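Local structure of chitinase (Chromobacterium violaceum, 4TXG) at residues A[185-190]-A[391-396]; A[247-252]-A[365-370]; A[496-501]-A[573-578]; A[566-571]-A[577-582]. The protein probably hydrolyses glycosidic bonds in chitin, as a family 18 glycoside hydrolase that also carries a carbohydrate-binding module. One frame throughout, in Å; residues are numbered along the deposited sequence.

Interaction 1 of 4, residues A[185-190]-A[391-396]; sequences HINYAF and FVNVMS. With CS (cesium ion), chain D.
H185 and F391 meet through different first torsions: the histidine ring lies anti to its carbonyl carbon (chi1 -60°), whereas the phenylalanine ring stands between its own N and carbonyl carbon (chi1 57°). Both thereby enter the lumen of the family 18 TIM barrel, where strands 185-193 and 391-395 face one another across the barrel, too far apart for backbone pairing. The result is a T-shaped pair, the edge of F391 directed at the face of H185 with centroids 5.3 Å apart and planes at 80°. F391 CZ stands over that face, offset toward the rim, and F391 CE2 lies 3.9 Å from H185 NE2. That nitrogen is hydrogen-bonded to E146, which helps to fix the rotation of the ring.

Two residues further along each strand, N187 and N393 approach from opposite directions with their amides steeply tilted against each other, the ND2 atoms 3.5 Å apart. Two amide donors cannot satisfy one another, and a water bridges the two amides: it donates to N187 OD1 at 2.9 Å and accepts from N393 ND2 at 3.0 Å. Both asparagines also pack on D310, part of the family's DxxDxDxE sequence signature. Beyond them, M395 bends at its last torsion and joins E314, the last residue of that signature, in binding a cesium ion whose shell includes five waters, M395 SD lying 3.6 Å from the metal.

Interaction 2 of 4, residues A[247-252]-A[365-370]; sequences KTLISV and QITAAV
L249 and T367 point at each other tip to tip, and their meeting is a compact example of how residues on non-adjacent barrel strands meet inside the barrel past the strand that lies between them. The CD2 branch of L249 sits almost evenly over the fork of the threonine, 3.7 Å from T367 OG1 and 3.8 Å from T367 CG2. With OG1 placed between the backbone N and the carbonyl carbon (chi1 67°), the threonine offers both branches to the leucine while its hydroxyl is hydrogen-bonded to D310 OD1. From the other strand S251 OG binds D310 OD2, so this carboxylate is gripped on both oxygens by residues flanking it.

Q365 adds a looser second layer. Its CB lies 4.3 Å from L249 CD2, and its amide oxygen OE1 comes within 4.3 Å of K247 CG, the aliphatic part of the lysine. The other end of that amide is anchored elsewhere: Q365 NE2 bonds to Y140 OH and, weakly, to E146.

Strands 247-253 and 365-371 run in the same general sense, their segment axes 8.4 Å apart at closest and inclined by 41°. Strand 308-312, carrying D310, lies between them and pairs in parallel with each. Strand 185-193 adjoins the first and strand 391-395 the second, while helix 338-360 packs outside the barrel against I366 and A368.

Interaction 3 of 4, residues A[496-501]-A[573-578]; sequences DGAVGI and KKVFLS
A498 meets V575 and L577 with its single methyl group, a small side chain answered by two branched ones. V575 carries CG1 anti to its backbone N (chi1 164°), which sets that methyl 4.4 Å from A498 CB. L577 reaches the same methyl from farther along the strand: its own CB does not point at the loop, but the CD2 branch swings in to 4.2 Å from A498 CB.

K573 makes the second, more polar half of the contact. Its chain is extended except for a bend at chi3 (73°), and it crosses I501 at about a right angle, bringing K573 NZ to 4.0 Å from I501 CG2. The ammonium group finds its main partner in D502, with which it forms a salt bridge. It also donates to a water 2.9 Å from K573 NZ, and that water lies 3.0 Å from V499 O, towards which it can donate, linking the lysine to the loop backbone.

At the start of the strand, K574 and V575 both face N570, forming a G1 beta bulge; K574 takes the positive phi of 53° at its first position. The segment 496-501 belongs to the long excursion between strand 466-468 and helix 522-530. Helix 522-530 lies against both segments, L528 touching I501 and L577, while strand 575-578 lies between 466-468 and 565-570 in a four-stranded antiparallel sheet.

Interaction 4 of 4, residues A[566-571]-A[577-582]; sequences PWLWNA and LSTEDE
L568 and L577 form the hydrogen-bonded pair of an antiparallel beta hairpin made by strands 565-570 and 575-578, in a small sheet inserted between the last two barrel strands of the family 18 fold. Among the hydrogen bonds, L568 N to L577 O and L577 N to L568 O are both 2.9 Å long and nearly straight, at 168°. W567 and S578 follow as a non-hydrogen-bonded pair. The ladder then distorts: T579 N still reaches P566 O at 3.1 Å, but it comes from above the carbonyl plane, 38° out of it.

Van der Waals contact is concentrated on the P566 ring, which T579, E580 and D581 wrap as their chain leaves the strand. P566 CG is 3.4 Å from T579 O and 3.9 Å from D581 OD1. On the sheet face bearing the leucines, their CB atoms pack together and T579 CG2 lies beside L568 CG. The W567 indole swings clear of the partner strand, its NE1 bonded to N476 O.

Charged groups act where the chain leaves the strand for the helix. D581 caps the N-terminus of helix 582-594, while its OD2 forms salt bridges with R557 and K526; E580 OE2 forms a salt bridge with K588 and OE1 a hydrogen bond with S584 OG. A water ties the strand ends together, donating to P566 O at 2.7 Å while hydrogen-bonded to S578 OG, which N410 N also engages.

All four contacts fall within the glycosyl hydrolase family 18 region, but they form two groups. Interactions 1 and 2 share the barrel sheet: their centres are about 6 Å apart, N393 N and M395 N probably hydrogen-bond to A368 O and V370 O, and 247-252 and 365-370 both lie between 185-190 and 391-396 along the chain. Interactions 3 and 4, centres about 11 Å apart, come later and share strand 575-578 of the inserted antiparallel sheet, where W567 stacks on F576 and loop 496-501 lies against the strand. The groups do not touch, though interactions 1 and 4 have nearest atoms about 6 Å apart. Together they illustrate a barrel core filled from within and an inserted subdomain built on its own hairpin.

Interaction 1 of 4, residues A[185-190]-A[391-396]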
loop_
_atom_site.group_PDB
_atom_site.type_symbol
_atom_site.label_atom_id
_atom_site.label_comp_id
_atom_site.label_asym_id
_atom_site.label_seq_id
_atom_site.Cartn_x
_atom_site.Cartn_y
_atom_site.Cartn_z
ATOM N N HIS A 185 -12.362 8.051 3.006
ATOM C CA HIS A 185 -11.535 7.681 4.156
ATOM C C HIS A 185 -10.407 8.689 4.361
ATOM O O HIS A 185 -9.841 9.206 3.400
ATOM C CB HIS A 185 -10.899 6.295 3.983
ATOM C CG HIS A 185 -11.878 5.175 3.813
ATOM N ND1 HIS A 185 -12.602 4.986 2.656
ATOM C CD2 HIS A 185 -12.219 4.156 4.639
ATOM C CE1 HIS A 185 -13.370 3.918 2.786
ATOM N NE2 HIS A 185 -13.152 3.393 3.977
ATOM N N ILE A 186 -10.075 8.942 5.621
ATOM C CA ILE A 186 -8.912 9.755 5.971
ATOM C C ILE A 186 -8.008 8.968 6.901
ATOM O O ILE A 186 -8.457 8.460 7.928
ATOM C CB ILE A 186 -9.313 11.053 6.672
ATOM C CG1 ILE A 186 -10.224 11.896 5.773
ATOM C CG2 ILE A 186 -8.063 11.832 7.125
ATOM C CD1 ILE A 186 -11.026 12.944 6.561
ATOM N N ASN A 187 -6.738 8.874 6.530
ATOM C CA ASN A 187 -5.733 8.216 7.355
ATOM C C ASN A 187 -4.883 9.261 8.058
ATOM O O ASN A 187 -4.273 10.102 7.402
ATOM C CB ASN A 187 -4.821 7.329 6.508
ATOM C CG ASN A 187 -5.511 6.085 5.984
ATOM O OD1 ASN A 187 -6.571 5.691 6.459
ATOM N ND2 ASN A 187 -4.884 5.447 4.998
ATOM N N TYR A 188 -4.821 9.196 9.384
ATOM C CA TYR A 188 -4.000 10.125 10.149
ATOM C C TYR A 188 -2.586 9.590 10.318
ATOM O O TYR A 188 -2.393 8.499 10.864
ATOM C CB TYR A 188 -4.637 10.368 11.521
ATOM C CG TYR A 188 -3.890 11.336 12.406
ATOM C CD1 TYR A 188 -2.806 10.921 13.182
ATOM C CD2 TYR A 188 -4.288 12.668 12.485
ATOM C CE1 TYR A 188 -2.135 11.815 14.020
ATOM C CE2 TYR A 188 -3.622 13.561 13.297
ATOM C CZ TYR A 188 -2.551 13.132 14.063
ATOM O OH TYR A 188 -1.906 14.029 14.884
ATOM N N ALA A 189 -1.606 10.377 9.882
ATOM C CA ALA A 189 -0.192 9.984 9.917
ATOM C C ALA A 189 0.609 10.865 10.870
ATOM O O ALA A 189 0.592 12.083 10.707
ATOM C CB ALA A 189 0.399 10.076 8.497
ATOM N N PHE A 190 1.326 10.313 11.857
ATOM C CA PHE A 190 1.440 8.883 12.175
ATOM C C PHE A 190 1.354 8.630 13.670
ATOM O O PHE A 190 1.859 9.429 14.469
ATOM C CB PHE A 190 2.792 8.309 11.731
ATOM C CG PHE A 190 2.906 8.042 10.266
ATOM C CD1 PHE A 190 2.184 7.017 9.682
ATOM C CD2 PHE A 190 3.781 8.781 9.490
ATOM C CE1 PHE A 190 2.315 6.759 8.329
ATOM C CE2 PHE A 190 3.916 8.531 8.138
ATOM C CZ PHE A 190 3.179 7.516 7.565
ATOM N N PHE A 391 -8.945 -3.854 3.615
ATOM C CA PHE A 391 -8.381 -3.537 2.309
ATOM C C PHE A 391 -6.936 -3.102 2.444
ATOM O O PHE A 391 -6.459 -2.849 3.557
ATOM C CB PHE A 391 -9.215 -2.467 1.559
ATOM C CG PHE A 391 -9.409 -1.165 2.301
ATOM C CD1 PHE A 391 -8.426 -0.187 2.293
ATOM C CD2 PHE A 391 -10.613 -0.890 2.941
ATOM C CE1 PHE A 391 -8.620 1.035 2.935
ATOM C CE2 PHE A 391 -10.812 0.327 3.605
ATOM C CZ PHE A 391 -9.814 1.290 3.594
ATOM N N VAL A 392 -6.229 -3.050 1.318
ATOM C CA VAL A 392 -4.861 -2.548 1.325
ATOM C C VAL A 392 -4.781 -1.238 0.565
ATOM O O VAL A 392 -5.560 -0.997 -0.340
ATOM C CB VAL A 392 -3.854 -3.552 0.709
ATOM C CG1 VAL A 392 -3.788 -4.814 1.567
ATOM C CG2 VAL A 392 -4.205 -3.898 -0.734
ATOM N N ASN A 393 -3.837 -0.398 0.975
ATOM C CA ASN A 393 -3.488 0.822 0.262
ATOM C C ASN A 393 -2.115 0.607 -0.327
ATOM O O ASN A 393 -1.120 0.610 0.404
ATOM C CB ASN A 393 -3.493 2.023 1.206
ATOM C CG ASN A 393 -4.857 2.265 1.816
ATOM O OD1 ASN A 393 -5.863 2.238 1.112
ATOM N ND2 ASN A 393 -4.901 2.459 3.124
ATOM N N VAL A 394 -2.055 0.392 -1.636
ATOM C CA VAL A 394 -0.793 0.004 -2.253
ATOM C C VAL A 394 0.052 1.248 -2.503
ATOM O O VAL A 394 -0.415 2.196 -3.135
ATOM C CB VAL A 394 -1.011 -0.753 -3.581
ATOM C CG1 VAL A 394 0.349 -1.106 -4.200
ATOM C CG2 VAL A 394 -1.869 -2.013 -3.351
ATOM N N MET A 395 1.284 1.252 -2.000
ATOM C CA MET A 395 2.148 2.425 -2.112
ATOM C C MET A 395 2.849 2.410 -3.467
ATOM O O MET A 395 4.069 2.214 -3.577
ATOM C CB MET A 395 3.140 2.478 -0.945
ATOM C CG MET A 395 2.425 2.780 0.375
ATOM S SD MET A 395 3.516 2.872 1.818
ATOM C CE MET A 395 4.147 1.199 1.810
ATOM N N SER A 396 2.031 2.594 -4.498
ATOM C CA SER A 396 2.480 2.641 -5.884
ATOM C C SER A 396 2.998 4.037 -6.223
ATOM O O SER A 396 2.522 4.706 -7.139
ATOM C CB SER A 396 1.343 2.224 -6.825
ATOM O OG SER A 396 0.089 2.721 -6.380
HETATM CS CS CS D . 6.412 4.924 2.024
HETATM O O HOH W 1 -6.908 3.114 5.194
HETATM O O HOH W 2 8.073 7.784 2.823
HETATM O O HOH W 3 9.274 3.730 1.852
HETATM O O HOH W 4 3.566 6.848 2.161
HETATM O O HOH W 5 4.122 5.867 4.212
HETATM O O HOH W 6 7.425 5.873 -0.291
#

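Interaction 2 of 4, residues A[247-252]-A[365-370]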
loop_
_atom_site.group_PDB
_atom_site.type_symbol
_atom_site.label_atom_id
_atom_site.label_comp_id
_atom_site.label_asym_id
_atom_site.label_seq_id
_atom_site.Cartn_x
_atom_site.Cartn_y
_atom_site.Cartn_z
ATOM N N LYS A 247 -14.867 7.751 6.858
ATOM C CA LYS A 247 -14.143 6.993 7.881
ATOM C C LYS A 247 -12.825 7.665 8.256
ATOM O O LYS A 247 -12.170 8.258 7.404
ATOM C CB LYS A 247 -13.862 5.568 7.385
ATOM C CG LYS A 247 -15.109 4.802 6.962
ATOM C CD LYS A 247 -15.959 4.464 8.192
ATOM C CE LYS A 247 -17.403 4.163 7.818
ATOM N NZ LYS A 247 -17.477 3.156 6.744
ATOM N N THR A 248 -12.433 7.571 9.525
ATOM C CA THR A 248 -11.061 7.926 9.888
ATOM C C THR A 248 -10.315 6.712 10.432
ATOM O O THR A 248 -10.873 5.894 11.172
ATOM C CB THR A 248 -11.005 9.075 10.921
ATOM O OG1 THR A 248 -11.766 8.732 12.089
ATOM C CG2 THR A 248 -11.557 10.354 10.308
ATOM N N LEU A 249 -9.053 6.583 10.029
ATOM C CA LEU A 249 -8.210 5.495 10.499
ATOM C C LEU A 249 -6.894 6.059 11.016
ATOM O O LEU A 249 -6.387 7.053 10.492
ATOM C CB LEU A 249 -7.944 4.471 9.384
ATOM C CG LEU A 249 -9.182 3.689 8.909
ATOM C CD1 LEU A 249 -9.834 4.388 7.725
ATOM C CD2 LEU A 249 -8.820 2.257 8.555
ATOM N N ILE A 250 -6.354 5.432 12.052
ATOM C CA ILE A 250 -5.055 5.840 12.573
ATOM C C ILE A 250 -3.954 5.022 11.881
ATOM O O ILE A 250 -3.955 3.784 11.926
ATOM C CB ILE A 250 -5.006 5.702 14.126
ATOM C CG1 ILE A 250 -3.638 6.137 14.670
ATOM C CG2 ILE A 250 -5.397 4.279 14.597
ATOM C CD1 ILE A 250 -3.301 7.618 14.384
ATOM N N SER A 251 -3.041 5.711 11.196
ATOM C CA SER A 251 -1.930 5.015 10.549
ATOM C C SER A 251 -0.755 4.902 11.507
ATOM O O SER A 251 -0.393 5.866 12.179
ATOM C CB SER A 251 -1.492 5.722 9.270
ATOM O OG SER A 251 -2.565 5.811 8.364
ATOM N N VAL A 252 -0.160 3.716 11.555
ATOM C CA VAL A 252 0.900 3.437 12.511
ATOM C C VAL A 252 2.177 3.057 11.766
ATOM O O VAL A 252 2.166 2.135 10.955
ATOM C CB VAL A 252 0.509 2.293 13.468
ATOM C CG1 VAL A 252 1.549 2.153 14.597
ATOM C CG2 VAL A 252 -0.895 2.517 14.028
ATOM N N GLN A 365 -12.290 -1.349 11.040
ATOM C CA GLN A 365 -11.525 -1.827 9.893
ATOM C C GLN A 365 -10.037 -1.973 10.218
ATOM O O GLN A 365 -9.484 -1.212 11.009
ATOM C CB GLN A 365 -11.715 -0.884 8.691
ATOM C CG GLN A 365 -13.084 -1.016 7.999
ATOM C CD GLN A 365 -13.230 -0.109 6.778
ATOM O OE1 GLN A 365 -12.953 1.088 6.850
ATOM N NE2 GLN A 365 -13.666 -0.680 5.651
ATOM N N ILE A 366 -9.398 -2.968 9.612
ATOM C CA ILE A 366 -7.934 -3.020 9.589
ATOM C C ILE A 366 -7.467 -2.870 8.165
ATOM O O ILE A 366 -7.873 -3.636 7.285
ATOM C CB ILE A 366 -7.379 -4.332 10.137
ATOM C CG1 ILE A 366 -7.960 -4.618 11.505
ATOM C CG2 ILE A 366 -5.840 -4.274 10.199
ATOM C CD1 ILE A 366 -7.444 -5.887 12.091
ATOM N N THR A 367 -6.624 -1.876 7.924
ATOM C CA THR A 367 -6.039 -1.725 6.609
ATOM C C THR A 367 -4.518 -1.725 6.740
ATOM O O THR A 367 -3.974 -1.710 7.844
ATOM C CB THR A 367 -6.539 -0.438 5.918
ATOM O OG1 THR A 367 -6.044 0.722 6.601
ATOM C CG2 THR A 367 -8.073 -0.400 5.937
ATOM N N ALA A 368 -3.830 -1.770 5.606
ATOM C CA ALA A 368 -2.384 -1.680 5.630
ATOM C C ALA A 368 -1.884 -0.936 4.417
ATOM O O ALA A 368 -2.428 -1.073 3.327
ATOM C CB ALA A 368 -1.748 -3.081 5.697
ATOM N N ALA A 369 -0.863 -0.122 4.635
ATOM C CA ALA A 369 -0.099 0.468 3.542
ATOM C C ALA A 369 0.963 -0.554 3.170
ATOM O O ALA A 369 1.796 -0.931 4.011
ATOM C CB ALA A 369 0.520 1.784 3.964
ATOM N N VAL A 370 0.917 -1.017 1.923
ATOM C CA VAL A 370 1.683 -2.182 1.499
ATOM C C VAL A 370 2.571 -1.809 0.310
ATOM O O VAL A 370 2.224 -0.925 -0.475
ATOM C CB VAL A 370 0.745 -3.370 1.135
ATOM C CG1 VAL A 370 -0.052 -3.825 2.355
ATOM C CG2 VAL A 370 -0.205 -2.995 -0.004
#

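Interaction 3 of 4, residues A[496-501]-A[573-578]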
loop_
_atom_site.group_PDB
_atom_site.type_symbol
_atom_site.label_atom_id
_atom_site.label_comp_id
_atom_site.label_asym_id
_atom_site.label_seq_id
_atom_site.Cartn_x
_atom_site.Cartn_y
_atom_site.Cartn_z
ATOM N N ASP A 496 21.780 12.364 -7.405
ATOM C CA ASP A 496 22.022 13.776 -7.095
ATOM C C ASP A 496 20.676 14.475 -6.944
ATOM O O ASP A 496 20.119 14.955 -7.921
ATOM C CB ASP A 496 22.858 14.433 -8.196
ATOM C CG ASP A 496 23.602 15.671 -7.726
ATOM O OD1 ASP A 496 23.422 16.097 -6.567
ATOM O OD2 ASP A 496 24.376 16.227 -8.532
ATOM N N GLY A 497 20.146 14.500 -5.723
ATOM C CA GLY A 497 18.818 15.047 -5.481
ATOM C C GLY A 497 18.720 16.530 -5.777
ATOM O O GLY A 497 19.664 17.276 -5.531
ATOM N N ALA A 498 17.582 16.961 -6.311
ATOM C CA ALA A 498 17.395 18.378 -6.602
ATOM C C ALA A 498 17.280 19.149 -5.291
ATOM O O ALA A 498 16.858 18.597 -4.271
ATOM C CB ALA A 498 16.169 18.594 -7.476
ATOM N N VAL A 499 17.672 20.416 -5.317
ATOM C CA VAL A 499 17.818 21.188 -4.088
ATOM C C VAL A 499 17.164 22.560 -4.181
ATOM O O VAL A 499 16.725 22.978 -5.248
ATOM C CB VAL A 499 19.321 21.385 -3.719
ATOM C CG1 VAL A 499 20.008 20.036 -3.407
ATOM C CG2 VAL A 499 20.060 22.132 -4.832
ATOM N N GLY A 500 17.092 23.245 -3.043
ATOM C CA GLY A 500 16.660 24.636 -3.006
ATOM C C GLY A 500 15.222 24.828 -3.449
ATOM O O GLY A 500 14.309 24.232 -2.881
ATOM N N ILE A 501 15.025 25.653 -4.474
ATOM C CA ILE A 501 13.678 25.940 -4.976
ATOM C C ILE A 501 13.054 24.687 -5.590
ATOM O O ILE A 501 11.834 24.608 -5.768
ATOM C CB ILE A 501 13.700 27.086 -6.016
ATOM C CG1 ILE A 501 12.286 27.635 -6.257
ATOM C CG2 ILE A 501 14.372 26.625 -7.310
ATOM C CD1 ILE A 501 12.249 28.907 -7.098
ATOM N N LYS A 573 19.277 23.626 -16.005
ATOM C CA LYS A 573 19.801 23.086 -14.751
ATOM C C LYS A 573 20.020 21.577 -14.818
ATOM O O LYS A 573 20.585 20.978 -13.893
ATOM C CB LYS A 573 18.851 23.396 -13.591
ATOM C CG LYS A 573 18.516 24.863 -13.401
ATOM C CD LYS A 573 17.505 25.044 -12.270
ATOM C CE LYS A 573 18.140 24.822 -10.902
ATOM N NZ LYS A 573 17.163 25.091 -9.794
ATOM N N LYS A 574 19.565 20.973 -15.914
ATOM C CA LYS A 574 19.490 19.522 -16.048
ATOM C C LYS A 574 18.728 18.924 -14.867
ATOM O O LYS A 574 19.158 17.940 -14.266
ATOM C CB LYS A 574 20.889 18.911 -16.171
ATOM C CG LYS A 574 21.658 19.354 -17.427
ATOM C CD LYS A 574 21.037 18.754 -18.686
ATOM C CE LYS A 574 21.902 18.981 -19.917
ATOM N NZ LYS A 574 21.812 20.394 -20.364
ATOM N N VAL A 575 17.588 19.535 -14.544
ATOM C CA VAL A 575 16.747 19.090 -13.430
ATOM C C VAL A 575 15.488 18.388 -13.946
ATOM O O VAL A 575 14.786 18.904 -14.811
ATOM C CB VAL A 575 16.342 20.271 -12.508
ATOM C CG1 VAL A 575 15.157 19.880 -11.585
ATOM C CG2 VAL A 575 17.529 20.736 -11.687
ATOM N N PHE A 576 15.244 17.191 -13.420
ATOM C CA PHE A 576 14.066 16.377 -13.722
ATOM C C PHE A 576 13.224 16.286 -12.460
ATOM O O PHE A 576 13.703 15.778 -11.444
ATOM C CB PHE A 576 14.504 14.974 -14.189
ATOM C CG PHE A 576 13.371 14.012 -14.492
ATOM C CD1 PHE A 576 12.673 13.368 -13.474
ATOM C CD2 PHE A 576 13.067 13.686 -15.808
ATOM C CE1 PHE A 576 11.655 12.461 -13.769
ATOM C CE2 PHE A 576 12.060 12.767 -16.102
ATOM C CZ PHE A 576 11.355 12.168 -15.088
ATOM N N LEU A 577 11.984 16.767 -12.509
ATOM C CA LEU A 577 11.076 16.633 -11.371
ATOM C C LEU A 577 9.890 15.784 -11.776
ATOM O O LEU A 577 9.140 16.166 -12.666
ATOM C CB LEU A 577 10.591 18.004 -10.876
ATOM C CG LEU A 577 11.663 18.947 -10.330
ATOM C CD1 LEU A 577 11.066 20.310 -10.029
ATOM C CD2 LEU A 577 12.285 18.356 -9.081
ATOM N N SER A 578 9.726 14.624 -11.144
ATOM C CA SER A 578 8.570 13.789 -11.444
ATOM C C SER A 578 7.319 14.365 -10.797
ATOM O O SER A 578 7.298 14.610 -9.594
ATOM C CB SER A 578 8.791 12.352 -10.957
ATOM O OG SER A 578 7.596 11.612 -11.096
HETATM O O HOH W 7 18.215 24.743 -7.143
#

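Interaction 4 of 4, residues A[566-571]-A[577-582]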
loop_
_atom_site.group_PDB
_atom_site.type_symbol
_atom_site.label_atom_id
_atom_site.label_comp_id
_atom_site.label_asym_id
_atom_site.label_seq_id
_atom_site.Cartn_x
_atom_site.Cartn_y
_atom_site.Cartn_z
ATOM N N PRO A 566 3.669 12.574 -16.018
ATOM C CA PRO A 566 4.147 13.919 -16.327
ATOM C C PRO A 566 5.439 14.216 -15.577
ATOM O O PRO A 566 5.707 13.620 -14.532
ATOM C CB PRO A 566 3.008 14.821 -15.831
ATOM C CG PRO A 566 2.395 14.042 -14.665
ATOM C CD PRO A 566 2.754 12.562 -14.862
ATOM N N TRP A 567 6.227 15.142 -16.105
ATOM C CA TRP A 567 7.370 15.648 -15.379
ATOM C C TRP A 567 7.762 17.019 -15.873
ATOM O O TRP A 567 7.287 17.492 -16.909
ATOM C CB TRP A 567 8.567 14.704 -15.482
ATOM C CG TRP A 567 9.241 14.574 -16.833
ATOM C CD1 TRP A 567 10.370 15.223 -17.261
ATOM C CD2 TRP A 567 8.868 13.687 -17.896
ATOM N NE1 TRP A 567 10.709 14.803 -18.529
ATOM C CE2 TRP A 567 9.805 13.844 -18.936
ATOM C CE3 TRP A 567 7.822 12.768 -18.070
ATOM C CZ2 TRP A 567 9.730 13.138 -20.135
ATOM C CZ3 TRP A 567 7.745 12.059 -19.262
ATOM C CH2 TRP A 567 8.694 12.246 -20.277
ATOM N N LEU A 568 8.627 17.651 -15.097
ATOM C CA LEU A 568 9.233 18.904 -15.503
ATOM C C LEU A 568 10.685 18.651 -15.845
ATOM O O LEU A 568 11.399 18.005 -15.082
ATOM C CB LEU A 568 9.130 19.938 -14.386
ATOM C CG LEU A 568 7.718 20.306 -13.953
ATOM C CD1 LEU A 568 7.796 21.260 -12.776
ATOM C CD2 LEU A 568 6.971 20.933 -15.128
ATOM N N TRP A 569 11.112 19.165 -16.989
ATOM C CA TRP A 569 12.513 19.104 -17.372
ATOM C C TRP A 569 13.040 20.516 -17.525
ATOM O O TRP A 569 12.530 21.297 -18.330
ATOM C CB TRP A 569 12.685 18.303 -18.666
ATOM C CG TRP A 569 14.069 18.307 -19.235
ATOM C CD1 TRP A 569 14.467 18.842 -20.437
ATOM C CD2 TRP A 569 15.246 17.748 -18.638
ATOM N NE1 TRP A 569 15.818 18.639 -20.623
ATOM C CE2 TRP A 569 16.321 17.964 -19.529
ATOM C CE3 TRP A 569 15.497 17.071 -17.434
ATOM C CZ2 TRP A 569 17.627 17.548 -19.256
ATOM C CZ3 TRP A 569 16.795 16.654 -17.161
ATOM C CH2 TRP A 569 17.842 16.889 -18.071
ATOM N N ASN A 570 14.049 20.842 -16.726
ATOM C CA ASN A 570 14.742 22.116 -16.833
ATOM C C ASN A 570 16.098 21.878 -17.482
ATOM O O ASN A 570 17.046 21.463 -16.820
ATOM C CB ASN A 570 14.889 22.764 -15.452
ATOM C CG ASN A 570 15.400 24.190 -15.521
ATOM O OD1 ASN A 570 16.324 24.502 -16.273
ATOM N ND2 ASN A 570 14.798 25.070 -14.725
ATOM N N ALA A 571 16.179 22.125 -18.787
ATOM C CA ALA A 571 17.383 21.814 -19.555
ATOM C C ALA A 571 18.585 22.621 -19.089
ATOM O O ALA A 571 19.720 22.143 -19.136
ATOM C CB ALA A 571 17.136 22.055 -21.036
ATOM N N LEU A 577 11.984 16.767 -12.509
ATOM C CA LEU A 577 11.076 16.633 -11.371
ATOM C C LEU A 577 9.890 15.784 -11.776
ATOM O O LEU A 577 9.140 16.166 -12.666
ATOM C CB LEU A 577 10.591 18.004 -10.876
ATOM C CG LEU A 577 11.663 18.947 -10.330
ATOM C CD1 LEU A 577 11.066 20.310 -10.029
ATOM C CD2 LEU A 577 12.285 18.356 -9.081
ATOM N N SER A 578 9.726 14.624 -11.144
ATOM C CA SER A 578 8.570 13.789 -11.444
ATOM C C SER A 578 7.319 14.365 -10.797
ATOM O O SER A 578 7.298 14.610 -9.594
ATOM C CB SER A 578 8.791 12.352 -10.957
ATOM O OG SER A 578 7.596 11.612 -11.096
ATOM N N THR A 579 6.277 14.573 -11.592
ATOM C CA THR A 579 5.064 15.192 -11.078
ATOM C C THR A 579 3.845 14.282 -11.226
ATOM O O THR A 579 3.931 13.167 -11.746
ATOM C CB THR A 579 4.786 16.543 -11.783
ATOM O OG1 THR A 579 4.665 16.334 -13.195
ATOM C CG2 THR A 579 5.930 17.529 -11.521
ATOM N N GLU A 580 2.711 14.762 -10.736
ATOM C CA GLU A 580 1.439 14.067 -10.865
ATOM C C GLU A 580 0.406 15.169 -11.013
ATOM O O GLU A 580 0.326 16.056 -10.160
ATOM C CB GLU A 580 1.162 13.186 -9.637
ATOM C CG GLU A 580 -0.086 12.310 -9.729
ATOM C CD GLU A 580 0.153 11.018 -10.501
ATOM O OE1 GLU A 580 0.542 11.076 -11.685
ATOM O OE2 GLU A 580 -0.039 9.934 -9.921
ATOM N N ASP A 581 -0.363 15.168 -12.096
ATOM C CA ASP A 581 -1.339 16.250 -12.254
ATOM C C ASP A 581 -2.607 15.758 -12.940
ATOM O O ASP A 581 -2.867 14.554 -12.964
ATOM C CB ASP A 581 -0.722 17.470 -12.980
ATOM C CG ASP A 581 -0.260 17.185 -14.410
ATOM O OD1 ASP A 581 -0.748 16.241 -15.071
ATOM O OD2 ASP A 581 0.601 17.966 -14.896
ATOM N N GLU A 582 -3.413 16.673 -13.468
ATOM C CA GLU A 582 -4.751 16.274 -13.898
ATOM C C GLU A 582 -4.724 15.268 -15.043
ATOM O O GLU A 582 -5.615 14.423 -15.157
ATOM C CB GLU A 582 -5.571 17.501 -14.288
ATOM C CG GLU A 582 -5.864 18.396 -13.091
ATOM C CD GLU A 582 -6.009 19.863 -13.458
ATOM O OE1 GLU A 582 -5.005 20.617 -13.356
ATOM O OE2 GLU A 582 -7.132 20.266 -13.828
HETATM O O HOH W 8 6.297 11.186 -13.397
#